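Local atomic coordinates of dTDP Sugar Isomerase (Desulfovibrio desulfuricans subsp. desulfuricans str. G20, PDB entry 3EJK), a protein that probably catalyses the 3,5-epimerisation of dTDP-4-dehydro-6-deoxy-alpha-D-glucose to dTDP-4-dehydro-beta-L-rhamnose, a step toward dTDP-L-rhamnose. Residues I16-P19 against Q24-E27; I85-Y90 against R114-P119; G100-V105 against I159-A164. All coordinates share one frame; numbering follows the deposited sequence. Where two conformers were deposited one is given.

From the N terminus, interaction 1 comes first. It closes a short hairpin, with four residues between 16-19 and 24-27, and ends before the others begin. Interaction 2 then opens at 85-90 and closes at 114-119. Interaction 3 opens inside that span, at 100-105, and closes much later at 159-164, so the two cross. Strand 24-31 pairs with strand 114-118, which places interactions 1 and 2 on one sheet. Strands 84-90 and 102-108 are neighbours in the other sheet, which interactions 2 and 3 share. Interaction 2 therefore joins the two sheets through the core. Interaction 3 ties the late loop to the second sheet. Leu18 and Leu25 of interaction 1 also touch Val105.

Interaction 1 (I16-P19 against Q24-E27); sequences ILLP and QLSE
Ile16 and Leu25 form an antiparallel hydrogen-bonded pair. Ile16 N donates a hydrogen bond to Leu25 O, 2.7 Å away. Leu25 N returns a bond of 2.8 Å to Ile16 O. Ile16 O also takes a CA-H...O contact from Gln24 CA at 3.3 Å. The side chains of the pair share one face of the sheet, and Ile16 CB lies 4.2 Å from Leu25 CB.

Gln24 points to the other face, beside Leu17. Its CB passes 3.8 Å from Ile16 O. Its CG meets Leu17 CD2 at 3.7 Å. With the chain extended beyond CG (chi2 176°), the amide is carried on past the same methyl, and NE2 lies 4.0 Å from Leu17 CD2. The two side chains run side by side. Beyond the strand, Leu18 CD2 meets Leu25 CD2 at 4.2 Å.

This is a short beta hairpin at the surface. Strand 16-17 pairs with strand 24-31, whose Gln24 and Ser26 make backbone hydrogen bonds to Arg117 and Leu115 of strand 114-118. Leu18 and Leu25 also pack on Val105 of strand 102-108.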
loop_
_atom_site.group_PDB
_atom_site.type_symbol
_atom_site.label_atom_id
_atom_site.label_comp_id
_atom_site.label_asym_id
_atom_site.label_seq_id
_atom_site.Cartn_x
_atom_site.Cartn_y
_atom_site.Cartn_z
ATOM N N ILE A 16 16.566 -1.826 13.512
ATOM C CA ILE A 16 17.315 -3.048 13.765
ATOM C C ILE A 16 18.124 -3.414 12.547
ATOM O O ILE A 16 17.619 -3.450 11.440
ATOM C CB ILE A 16 16.359 -4.227 14.086
ATOM C CG1 ILE A 16 15.646 -3.967 15.409
ATOM C CG2 ILE A 16 17.118 -5.521 14.162
ATOM C CD1 ILE A 16 16.606 -3.714 16.554
ATOM N N LEU A 17 19.390 -3.702 12.775
ATOM C CA LEU A 17 20.289 -4.113 11.704
ATOM C C LEU A 17 20.134 -5.614 11.584
ATOM O O LEU A 17 19.693 -6.279 12.519
ATOM C CB LEU A 17 21.746 -3.707 11.962
ATOM C CG LEU A 17 21.903 -2.191 12.123
ATOM C CD1 LEU A 17 23.363 -1.785 12.044
ATOM C CD2 LEU A 17 21.082 -1.468 11.052
ATOM N N LEU A 18 20.456 -6.117 10.405
ATOM C CA LEU A 18 20.313 -7.538 10.089
ATOM C C LEU A 18 21.664 -8.076 9.684
ATOM O O LEU A 18 22.602 -7.298 9.515
ATOM C CB LEU A 18 19.297 -7.708 8.982
ATOM C CG LEU A 18 17.864 -7.298 9.307
ATOM C CD1 LEU A 18 17.040 -7.126 8.018
ATOM C CD2 LEU A 18 17.239 -8.323 10.258
ATOM N N PRO A 19 21.782 -9.397 9.530
ATOM C CA PRO A 19 23.088 -9.971 9.252
ATOM C C PRO A 19 23.605 -9.673 7.862
ATOM O O PRO A 19 24.711 -10.074 7.518
ATOM C CB PRO A 19 22.864 -11.467 9.451
ATOM C CG PRO A 19 21.687 -11.534 10.370
ATOM C CD PRO A 19 20.808 -10.432 9.897
ATOM N N GLN A 24 17.821 -3.279 6.960
ATOM C CA GLN A 24 17.310 -2.769 8.231
ATOM C C GLN A 24 15.852 -3.047 8.405
ATOM O O GLN A 24 15.096 -3.151 7.461
ATOM C CB GLN A 24 17.508 -1.256 8.324
ATOM C CG GLN A 24 18.922 -0.767 8.178
ATOM C CD GLN A 24 18.976 0.750 8.189
ATOM O OE1 GLN A 24 17.947 1.417 8.104
ATOM N NE2 GLN A 24 20.174 1.301 8.286
ATOM N N LEU A 25 15.473 -3.124 9.662
ATOM C CA LEU A 25 14.113 -3.398 10.042
ATOM C C LEU A 25 13.675 -2.348 11.047
ATOM O O LEU A 25 14.341 -2.120 12.057
ATOM C CB LEU A 25 14.103 -4.797 10.628
ATOM C CG LEU A 25 12.914 -5.718 10.539
ATOM C CD1 LEU A 25 12.474 -5.854 9.093
ATOM C CD2 LEU A 25 13.379 -7.066 11.147
ATOM N N SER A 26 12.580 -1.668 10.738
ATOM C CA SER A 26 12.077 -0.651 11.641
ATOM C C SER A 26 10.601 -0.815 11.944
ATOM O O SER A 26 9.817 -1.347 11.151
ATOM C CB SER A 26 12.369 0.752 11.090
ATOM O OG SER A 26 11.843 0.939 9.788
ATOM N N GLU A 27 10.254 -0.370 13.139
ATOM C CA GLU A 27 8.870 -0.396 13.618
ATOM C C GLU A 27 7.945 0.492 12.832
ATOM O O GLU A 27 8.295 1.600 12.424
ATOM C CB GLU A 27 8.779 0.000 15.094
ATOM C CG GLU A 27 9.238 -1.115 15.999
ATOM C CD GLU A 27 8.468 -2.398 15.742
ATOM O OE1 GLU A 27 7.431 -2.363 15.013
ATOM O OE2 GLU A 27 8.912 -3.440 16.267
#

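Interaction 2 (I85-Y90 against R114-P119); sequences IHVVLY and RLLRIP
Val87 and Leu116 meet tip to tip, and theirs is the tight part of the contact. Leu116 CD2 comes up to the fork of the valine. It lies 3.7 Å from Val87 CG1 and 4.0 Å from Val87 CG2, so one methyl touches both branches. Leu116 has CG anti to the backbone N (chi1 170°), which carries its methyls across to strand 85-90. Leu89 and Ile118 pack next to this pair at an oblique angle. Leu89 CD2 rests 3.9 Å from Ile118 CD1 and also touches Ile118 CG1.

All four of these residues are buried near the centre of the chain. The axes of the two strand segments come within 10.0 Å, with their N-to-C directions 24° apart, and the strands belong to two different sheets. This is face-to-face packing inside a beta sandwich, in keeping with the cupin jelly roll of this family. Side chains alone bridge the sheets here.

Packing is looser between Leu89 and Leu116, where CD1 of Leu89 stays 4.4 Å from CD1 of Leu116. On the outer side of strand 114-118, Arg117 points away from strand 85-90 and is partly exposed. Its NH1 is hydrogen-bonded to Gly22 O. At the start of strand 114-118, Arg114 is partly exposed and uses NE in a salt bridge with Glu27 OE2. At the C-terminal end of strand 84-90, Tyr90 is partly exposed and packs on Leu102 and Pro160.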
loop_
_atom_site.group_PDB
_atom_site.type_symbol
_atom_site.label_atom_id
_atom_site.label_comp_id
_atom_site.label_asym_id
_atom_site.label_seq_id
_atom_site.Cartn_x
_atom_site.Cartn_y
_atom_site.Cartn_z
ATOM N N ILE A 85 4.515 -12.803 5.175
ATOM C CA ILE A 85 5.548 -13.365 4.310
ATOM C C ILE A 85 6.839 -13.610 5.037
ATOM O O ILE A 85 7.118 -13.060 6.111
ATOM C CB ILE A 85 5.914 -12.483 3.058
ATOM C CG1 ILE A 85 6.695 -11.243 3.507
ATOM C CG2 ILE A 85 4.664 -12.175 2.178
ATOM C CD1 ILE A 85 7.142 -10.330 2.381
ATOM N N HIS A 86 7.588 -14.506 4.420
ATOM C CA HIS A 86 8.948 -14.829 4.813
ATOM C C HIS A 86 9.837 -14.272 3.725
ATOM O O HIS A 86 9.684 -14.606 2.546
ATOM C CB HIS A 86 9.156 -16.335 4.987
ATOM C CG HIS A 86 8.675 -16.847 6.306
ATOM N ND1 HIS A 86 9.142 -18.016 6.873
ATOM C CD2 HIS A 86 7.831 -16.297 7.216
ATOM C CE1 HIS A 86 8.563 -18.191 8.049
ATOM N NE2 HIS A 86 7.771 -17.158 8.285
ATOM N N VAL A 87 10.721 -13.368 4.124
ATOM C CA VAL A 87 11.686 -12.780 3.207
ATOM C C VAL A 87 13.069 -13.342 3.490
ATOM O O VAL A 87 13.443 -13.550 4.639
ATOM C CB VAL A 87 11.787 -11.239 3.347
ATOM C CG1 VAL A 87 12.743 -10.667 2.274
ATOM C CG2 VAL A 87 10.417 -10.570 3.274
ATOM N N VAL A 88 13.803 -13.626 2.425
ATOM C CA VAL A 88 15.190 -14.025 2.558
ATOM C C VAL A 88 16.053 -13.108 1.720
ATOM O O VAL A 88 15.760 -12.831 0.556
ATOM C CB VAL A 88 15.460 -15.474 2.144
ATOM C CG1 VAL A 88 16.964 -15.744 2.164
ATOM C CG2 VAL A 88 14.707 -16.470 3.042
ATOM N N LEU A 89 17.126 -12.641 2.343
ATOM C CA LEU A 89 18.097 -11.750 1.698
ATOM C C LEU A 89 19.417 -12.488 1.606
ATOM O O LEU A 89 19.778 -13.223 2.502
ATOM C CB LEU A 89 18.298 -10.457 2.512
ATOM C CG LEU A 89 17.053 -9.625 2.862
ATOM C CD1 LEU A 89 17.510 -8.288 3.454
ATOM C CD2 LEU A 89 16.237 -9.402 1.639
ATOM N N TYR A 90 20.087 -12.321 0.472
ATOM C CA TYR A 90 21.401 -12.929 0.218
ATOM C C TYR A 90 22.384 -11.905 -0.316
ATOM O O TYR A 90 22.165 -11.288 -1.357
ATOM C CB TYR A 90 21.317 -14.097 -0.751
ATOM C CG TYR A 90 22.694 -14.536 -1.192
ATOM C CD1 TYR A 90 23.597 -15.055 -0.278
ATOM C CD2 TYR A 90 23.091 -14.417 -2.516
ATOM C CE1 TYR A 90 24.855 -15.432 -0.661
ATOM C CE2 TYR A 90 24.346 -14.817 -2.906
ATOM C CZ TYR A 90 25.217 -15.315 -1.979
ATOM O OH TYR A 90 26.467 -15.689 -2.368
ATOM N N ARG A 114 6.525 -4.468 10.324
ATOM C CA ARG A 114 7.724 -3.635 10.233
ATOM C C ARG A 114 8.065 -3.277 8.815
ATOM O O ARG A 114 7.506 -3.820 7.844
ATOM C CB ARG A 114 8.896 -4.382 10.828
ATOM C CG ARG A 114 8.596 -4.862 12.254
ATOM C CD ARG A 114 9.724 -5.671 12.826
ATOM N NE ARG A 114 9.537 -5.890 14.260
ATOM C CZ ARG A 114 9.169 -7.043 14.817
ATOM N NH1 ARG A 114 8.957 -8.110 14.068
ATOM N NH2 ARG A 114 9.028 -7.132 16.137
ATOM N N LEU A 115 9.007 -2.352 8.721
ATOM C CA LEU A 115 9.505 -1.872 7.436
ATOM C C LEU A 115 10.900 -2.477 7.237
ATOM O O LEU A 115 11.773 -2.353 8.086
ATOM C CB LEU A 115 9.580 -0.348 7.390
ATOM C CG LEU A 115 9.798 0.248 5.989
ATOM C CD1 LEU A 115 8.535 0.135 5.221
ATOM C CD2 LEU A 115 10.224 1.729 6.065
ATOM N N LEU A 116 11.052 -3.166 6.121
ATOM C CA LEU A 116 12.308 -3.832 5.742
ATOM C C LEU A 116 12.979 -3.070 4.607
ATOM O O LEU A 116 12.421 -2.895 3.540
ATOM C CB LEU A 116 12.023 -5.262 5.276
ATOM C CG LEU A 116 13.170 -6.033 4.622
ATOM C CD1 LEU A 116 14.287 -6.180 5.665
ATOM C CD2 LEU A 116 12.714 -7.391 4.043
ATOM N N ARG A 117 14.187 -2.602 4.887
ATOM C CA ARG A 117 15.009 -1.907 3.907
ATOM C C ARG A 117 15.933 -2.914 3.248
ATOM O O ARG A 117 16.660 -3.634 3.932
ATOM C CB ARG A 117 15.835 -0.805 4.598
ATOM C CG ARG A 117 16.767 -0.083 3.660
ATOM C CD ARG A 117 17.715 0.840 4.421
ATOM N NE ARG A 117 18.445 1.663 3.472
ATOM C CZ ARG A 117 19.697 1.446 3.087
ATOM N NH1 ARG A 117 20.400 0.455 3.608
ATOM N NH2 ARG A 117 20.252 2.257 2.196
ATOM N N ILE A 118 15.874 -2.994 1.919
ATOM C CA ILE A 118 16.745 -3.918 1.175
ATOM C C ILE A 118 17.679 -3.066 0.324
ATOM O O ILE A 118 17.235 -2.393 -0.609
ATOM C CB ILE A 118 15.956 -4.877 0.267
ATOM C CG1 ILE A 118 14.958 -5.692 1.088
ATOM C CG2 ILE A 118 16.939 -5.852 -0.500
ATOM C CD1 ILE A 118 14.031 -6.556 0.236
ATOM N N PRO A 119 18.987 -3.086 0.623
ATOM C CA PRO A 119 19.802 -2.169 -0.174
ATOM C C PRO A 119 20.116 -2.689 -1.576
ATOM O O PRO A 119 19.830 -3.843 -1.887
ATOM C CB PRO A 119 21.084 -2.005 0.660
ATOM C CG PRO A 119 21.096 -3.114 1.631
ATOM C CD PRO A 119 19.753 -3.769 1.679
#

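Interaction 3 (G100-V105 against I159-A164); sequences GRLAQV and IPFSWA
Leu102 makes the apolar contacts with Pro160 and Phe161. Its CD2 methyl lies 4.2 Å from Pro160 CG, on the proline ring. Its CD1 methyl lies 4.2 Å from Phe161 CB. The leucine has CG anti to the carbonyl carbon (chi1 -63°), and from there its two methyls divide between neighbouring residues of the loop. CD1 also comes 3.4 Å from Pro160 O, so one methyl meets both the backbone and a side chain.

Pro160 is the centre of an inverse gamma turn, closed by the 2.7 Å bond from Phe161 N to Ile159 O. The turn belongs to the loop that follows strand 149-151. The loop lies against a face of the five-stranded sheet, and Leu102 and Gln104 reach it from strand 102-108, an outermost strand of that sheet within this chain. Ile159 packs on Tyr90 of strand 84-90.

The polar-to-aromatic contact is made by Gln104. Its OE1 approaches Phe161 CE1 at 3.4 Å, obliquely to the ring. The amide and ring planes stand 73° apart. The ring is also held within the loop. Phe161 CE2 sits 3.6 Å above the plane of the Trp163 ring, over its centre, while Trp163 CD2 lies at the edge of the Phe161 ring. Further cover for the phenylalanine comes from Val88 and Trp68 of the sheet. Gln104 is exposed, and Trp163 is buried against Val65, Ala67 and Ala127.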
loop_
_atom_site.group_PDB
_atom_site.type_symbol
_atom_site.label_atom_id
_atom_site.label_comp_id
_atom_site.label_asym_id
_atom_site.label_seq_id
_atom_site.Cartn_x
_atom_site.Cartn_y
_atom_site.Cartn_z
ATOM N N GLY A 100 28.186 -13.091 1.233
ATOM C CA GLY A 100 27.834 -14.505 1.290
ATOM C C GLY A 100 26.818 -14.881 2.336
ATOM O O GLY A 100 26.366 -16.013 2.370
ATOM N N ARG A 101 26.458 -13.923 3.181
ATOM C CA ARG A 101 25.482 -14.167 4.257
ATOM C C ARG A 101 24.026 -14.009 3.873
ATOM O O ARG A 101 23.685 -13.311 2.920
ATOM C CB ARG A 101 25.808 -13.278 5.480
ATOM C CG ARG A 101 27.132 -13.686 6.065
ATOM C CD ARG A 101 27.682 -12.794 7.121
ATOM N NE ARG A 101 29.091 -13.154 7.332
ATOM C CZ ARG A 101 29.945 -12.515 8.130
ATOM N NH1 ARG A 101 29.565 -11.459 8.841
ATOM N NH2 ARG A 101 31.195 -12.951 8.218
ATOM N N LEU A 102 23.184 -14.703 4.641
ATOM C CA LEU A 102 21.719 -14.601 4.552
ATOM C C LEU A 102 21.102 -13.815 5.697
ATOM O O LEU A 102 21.618 -13.761 6.806
ATOM C CB LEU A 102 21.071 -15.988 4.591
ATOM C CG LEU A 102 21.409 -16.948 3.450
ATOM C CD1 LEU A 102 20.829 -18.322 3.738
ATOM C CD2 LEU A 102 20.893 -16.382 2.140
ATOM N N ALA A 103 19.983 -13.188 5.388
ATOM C CA ALA A 103 19.152 -12.555 6.413
ATOM C C ALA A 103 17.740 -13.086 6.162
ATOM O O ALA A 103 17.273 -13.115 5.025
ATOM C CB ALA A 103 19.206 -11.017 6.344
ATOM N N GLN A 104 17.101 -13.580 7.215
ATOM C CA GLN A 104 15.733 -14.087 7.117
ATOM C C GLN A 104 14.833 -13.259 8.016
ATOM O O GLN A 104 15.125 -13.023 9.178
ATOM C CB GLN A 104 15.667 -15.573 7.451
ATOM C CG GLN A 104 16.651 -16.434 6.592
ATOM C CD GLN A 104 16.446 -17.944 6.736
ATOM O OE1 GLN A 104 15.338 -18.450 6.597
ATOM N NE2 GLN A 104 17.530 -18.661 6.974
ATOM N N VAL A 105 13.742 -12.790 7.436
ATOM C CA VAL A 105 12.797 -11.971 8.172
ATOM C C VAL A 105 11.365 -12.363 7.855
ATOM O O VAL A 105 11.044 -12.836 6.766
ATOM C CB VAL A 105 13.036 -10.457 7.887
ATOM C CG1 VAL A 105 11.845 -9.636 8.311
ATOM C CG2 VAL A 105 14.341 -9.987 8.577
ATOM N N ILE A 159 22.488 -19.087 -5.042
ATOM C CA ILE A 159 21.871 -18.331 -3.943
ATOM C C ILE A 159 21.542 -19.385 -2.870
ATOM O O ILE A 159 20.614 -20.188 -3.043
ATOM C CB ILE A 159 20.656 -17.514 -4.409
ATOM C CG1 ILE A 159 21.091 -16.519 -5.496
ATOM C CG2 ILE A 159 20.028 -16.732 -3.222
ATOM C CD1 ILE A 159 19.965 -15.638 -6.034
ATOM N N PRO A 160 22.308 -19.386 -1.757
ATOM C CA PRO A 160 22.295 -20.491 -0.783
ATOM C C PRO A 160 21.110 -20.626 0.144
ATOM O O PRO A 160 21.273 -20.773 1.354
ATOM C CB PRO A 160 23.570 -20.258 0.009
ATOM C CG PRO A 160 23.679 -18.774 0.009
ATOM C CD PRO A 160 23.325 -18.385 -1.396
ATOM N N PHE A 161 19.926 -20.586 -0.448
ATOM C CA PHE A 161 18.707 -20.833 0.307
ATOM C C PHE A 161 17.693 -21.615 -0.510
ATOM O O PHE A 161 17.347 -21.233 -1.623
ATOM C CB PHE A 161 18.065 -19.531 0.797
ATOM C CG PHE A 161 16.824 -19.756 1.617
ATOM C CD1 PHE A 161 16.917 -20.009 2.962
ATOM C CD2 PHE A 161 15.568 -19.737 1.032
ATOM C CE1 PHE A 161 15.775 -20.234 3.729
ATOM C CE2 PHE A 161 14.424 -19.966 1.784
ATOM C CZ PHE A 161 14.535 -20.218 3.147
ATOM N N SER A 162 17.179 -22.672 0.102
ATOM C CA SER A 162 16.207 -23.557 -0.544
ATOM C C SER A 162 14.763 -23.241 -0.201
ATOM O O SER A 162 14.267 -23.580 0.859
ATOM C CB SER A 162 16.489 -25.007 -0.178
ATOM O OG SER A 162 15.545 -25.865 -0.772
ATOM N N TRP A 163 14.082 -22.612 -1.133
ATOM C CA TRP A 163 12.675 -22.295 -0.940
ATOM C C TRP A 163 11.872 -23.559 -0.856
ATOM O O TRP A 163 10.851 -23.616 -0.187
ATOM C CB TRP A 163 12.114 -21.422 -2.061
ATOM C CG TRP A 163 12.490 -20.038 -1.865
ATOM C CD1 TRP A 163 13.388 -19.321 -2.586
ATOM C CD2 TRP A 163 12.020 -19.177 -0.829
ATOM N NE1 TRP A 163 13.491 -18.055 -2.075
ATOM C CE2 TRP A 163 12.665 -17.942 -0.991
ATOM C CE3 TRP A 163 11.119 -19.333 0.227
ATOM C CZ2 TRP A 163 12.445 -16.870 -0.139
ATOM C CZ3 TRP A 163 10.900 -18.257 1.070
ATOM C CH2 TRP A 163 11.559 -17.048 0.883
ATOM N N ALA A 164 12.371 -24.591 -1.511
ATOM C CA ALA A 164 11.632 -25.863 -1.551
ATOM C C ALA A 164 11.601 -26.485 -0.170
ATOM O O ALA A 164 10.712 -27.251 0.181
ATOM C CB ALA A 164 12.254 -26.819 -2.538
#